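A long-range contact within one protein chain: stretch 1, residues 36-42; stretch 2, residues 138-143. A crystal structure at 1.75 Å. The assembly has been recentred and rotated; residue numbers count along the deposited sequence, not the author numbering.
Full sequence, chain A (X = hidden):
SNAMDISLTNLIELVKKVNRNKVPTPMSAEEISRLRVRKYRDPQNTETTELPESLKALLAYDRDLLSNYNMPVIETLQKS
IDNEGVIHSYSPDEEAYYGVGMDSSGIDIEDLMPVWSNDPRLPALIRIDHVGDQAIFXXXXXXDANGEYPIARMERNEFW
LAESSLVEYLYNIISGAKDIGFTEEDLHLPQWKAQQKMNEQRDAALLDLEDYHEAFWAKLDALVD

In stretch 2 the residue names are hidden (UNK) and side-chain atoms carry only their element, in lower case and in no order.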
# COMPACT_ATOMS: atom_id res chain seq x y z
N ARG A 36 -0.90 -15.10 3.32
CA ARG A 36 -2.04 -14.44 3.94
C ARG A 36 -1.53 -13.10 4.46
O ARG A 36 -0.31 -12.87 4.51
CB ARG A 36 -2.56 -15.29 5.11
CG ARG A 36 -3.06 -16.67 4.70
CD ARG A 36 -4.49 -16.69 4.19
NE ARG A 36 -5.40 -16.33 5.27
CZ ARG A 36 -6.70 -16.15 5.14
NH1 ARG A 36 -7.31 -16.31 3.96
NH2 ARG A 36 -7.41 -15.80 6.21
N VAL A 37 -2.43 -12.20 4.84
CA VAL A 37 -2.01 -10.94 5.45
C VAL A 37 -2.78 -10.74 6.77
O VAL A 37 -3.98 -11.06 6.86
CB VAL A 37 -2.19 -9.72 4.46
CG1 VAL A 37 -3.59 -9.66 3.94
CG2 VAL A 37 -1.76 -8.40 5.12
N ARG A 38 -2.09 -10.22 7.79
CA ARG A 38 -2.81 -9.78 9.00
C ARG A 38 -3.96 -8.83 8.66
O ARG A 38 -3.83 -7.98 7.77
CB ARG A 38 -1.84 -9.14 10.00
CG ARG A 38 -0.91 -10.16 10.63
CD ARG A 38 -1.63 -11.00 11.65
NE ARG A 38 -0.71 -11.83 12.43
CZ ARG A 38 -0.03 -11.41 13.48
NH1 ARG A 38 -0.17 -10.15 13.90
NH2 ARG A 38 0.78 -12.24 14.13
N LYS A 39 -5.11 -9.00 9.32
CA LYS A 39 -6.29 -8.17 9.09
C LYS A 39 -6.18 -6.80 9.76
O LYS A 39 -6.72 -5.81 9.24
CB LYS A 39 -7.54 -8.90 9.59
CG LYS A 39 -8.89 -8.20 9.47
CD LYS A 39 -9.38 -8.03 8.04
CE LYS A 39 -10.75 -7.33 7.95
NZ LYS A 39 -11.89 -8.24 8.17
N TYR A 40 -5.49 -6.73 10.90
CA TYR A 40 -5.47 -5.52 11.73
C TYR A 40 -4.07 -4.98 11.94
O TYR A 40 -3.07 -5.69 11.84
CB TYR A 40 -6.12 -5.82 13.08
CG TYR A 40 -7.58 -6.23 12.96
CD1 TYR A 40 -8.53 -5.31 12.64
CD2 TYR A 40 -7.99 -7.57 13.15
CE1 TYR A 40 -9.85 -5.65 12.50
CE2 TYR A 40 -9.33 -7.92 13.02
CZ TYR A 40 -10.25 -6.94 12.69
OH TYR A 40 -11.57 -7.21 12.53
N ARG A 41 -4.01 -3.67 12.21
CA ARG A 41 -2.75 -3.05 12.52
C ARG A 41 -2.13 -3.54 13.84
O ARG A 41 -0.91 -3.63 13.98
CB ARG A 41 -2.95 -1.54 12.59
CG ARG A 41 -1.60 -0.88 12.57
CD ARG A 41 -1.49 0.29 11.65
NE ARG A 41 -2.52 0.39 10.66
CZ ARG A 41 -3.08 1.54 10.31
NH1 ARG A 41 -2.67 2.68 10.88
NH2 ARG A 41 -4.05 1.55 9.42
N ASP A 42 -2.98 -3.83 14.80
CA ASP A 42 -2.55 -4.33 16.13
C ASP A 42 -1.66 -5.59 16.01
O ASP A 42 -2.14 -6.66 15.64
CB ASP A 42 -3.80 -4.57 16.98
CG ASP A 42 -3.53 -5.30 18.29
OD1 ASP A 42 -2.33 -5.44 18.71
OD2 ASP A 42 -4.57 -5.70 18.91
N UNK A 138 -1.49 -0.41 0.70
CA UNK A 138 -2.68 -1.14 0.49
C UNK A 138 -3.39 -1.15 1.84
O UNK A 138 -2.77 -1.51 2.88
c UNK A 138 -3.70 -3.21 -0.43
c UNK A 138 -1.46 -2.58 -1.23
c UNK A 138 -1.16 -3.99 -1.71
c UNK A 138 -2.41 -2.57 -0.03
N UNK A 139 -4.65 -0.77 1.82
CA UNK A 139 -5.45 -0.56 3.04
C UNK A 139 -6.28 -1.80 3.25
O UNK A 139 -7.25 -2.03 2.52
c UNK A 139 -5.85 1.96 4.95
o UNK A 139 -7.95 3.32 7.68
c UNK A 139 -6.79 1.36 4.11
c UNK A 139 -7.57 2.67 6.49
c UNK A 139 -6.37 0.67 2.85
c UNK A 139 -8.13 1.44 4.47
c UNK A 139 -6.24 2.60 6.14
c UNK A 139 -8.52 2.10 5.67
N UNK A 140 -5.90 -2.63 4.23
CA UNK A 140 -6.46 -3.97 4.34
C UNK A 140 -7.78 -3.96 5.13
O UNK A 140 -7.80 -4.18 6.33
c UNK A 140 -6.02 -6.36 5.03
c UNK A 140 -4.11 -4.89 4.29
c UNK A 140 -4.09 -5.25 2.81
c UNK A 140 -5.47 -4.92 4.99
N UNK A 141 -8.88 -3.66 4.44
CA UNK A 141 -10.20 -3.61 5.01
C UNK A 141 -10.97 -4.76 4.41
O UNK A 141 -10.90 -5.88 4.92
c UNK A 141 -10.21 -1.20 5.61
o UNK A 141 -10.70 -1.92 3.41
c UNK A 141 -10.87 -2.26 4.77
N UNK A 142 -11.64 -4.53 3.29
CA UNK A 142 -12.48 -5.56 2.67
C UNK A 142 -12.14 -5.55 1.20
O UNK A 142 -11.90 -4.47 0.63
c UNK A 142 -14.35 -6.52 5.06
c UNK A 142 -13.99 -5.27 2.87
o UNK A 142 -14.20 -6.52 6.33
c UNK A 142 -14.47 -5.18 4.31
o UNK A 142 -14.40 -7.58 4.40
N UNK A 143 -12.08 -6.73 0.60
CA UNK A 143 -11.89 -6.82 -0.84
C UNK A 143 -13.17 -6.52 -1.63
O UNK A 143 -14.28 -6.80 -1.19
c UNK A 143 -9.62 -11.76 -2.22
n UNK A 143 -9.98 -10.78 -1.39
n UNK A 143 -10.41 -12.81 -2.32
c UNK A 143 -9.21 -9.57 -1.20
n UNK A 143 -8.48 -11.70 -2.95
c UNK A 143 -10.03 -8.47 -0.54
c UNK A 143 -11.35 -8.20 -1.22
O HOH W 1 -9.12 -4.70 8.72

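Position 138 carries four side-chain carbons and no heteroatom, forked at the first, with one arm two carbons long, and none of them touches stretch 1. That pattern is isoleucine. Ile-138 lies in a strand that began earlier in the chain, so it leads into the contact without joining it.

Position 139 has one carbon followed by a six-carbon ring bearing a single oxygen, and a ring carbon comes near NH2 of Arg-41. A phenol means tyrosine. The CA-to-CB bond of Tyr-139 points away from stretch 1, yet the ring reaches back, and its CE1 lies 4.1 Å from NH2 of Arg-41. The ring atom sits at the edge of the guanidinium, near its plane, so this is packing rather than a cation laid flat over a ring.

Position 140 again shows four carbons, forked at the first, one arm longer. Its CA-to-CB bond points toward stretch 1, and the short branch approaches CG1 of Val-37 and O of Arg-38. It is Ile-140, with more surface covered by the other stretch than any other residue here. Its CG2 lies 4.2 Å from CG1 of Val-37, an apolar pairing, and 3.9 Å from O of Arg-38. That carbonyl, buried by the contact, has no polar partner anywhere in the model.

Position 141 has one carbon carrying an oxygen and a second carbon; only its backbone touches stretch 1, at Lys-39. This makes it threonine. The CA-to-CB bond of Thr-141 points away from stretch 1; its contribution is backbone, with O 3.4 Å from CE of Lys-39.

Position 142 has three carbons in a row, the third carrying two oxygens, one of them near NZ of Lys-39. A carboxylate at this length is glutamate. Although its CA-to-CB bond points away, the end of Glu-142 comes nearer, and OE2 meets NZ of Lys-39 at 3.4 Å, a salt bridge whose hydrogen bond is weak.

Position 143 runs through three carbons to a nitrogen, then a carbon with two more nitrogens, and touches nothing on stretch 1. This is Arg-143.

The contact works without direct backbone pairing. The chain directions differ by 114°, and O of Lys-39 and O of Ile-140 stand 3.5 Å apart, two acceptors with no proton to share. Water 1 resolves this by donating to both, at 2.7 Å to O of Lys-39 and 2.8 Å to O of Ile-140. The design rule is compact: apolar packing, a water bridging two close carbonyl oxygens from the side, and a loose charge pair.

Stretch 2 (138-143) IYITER
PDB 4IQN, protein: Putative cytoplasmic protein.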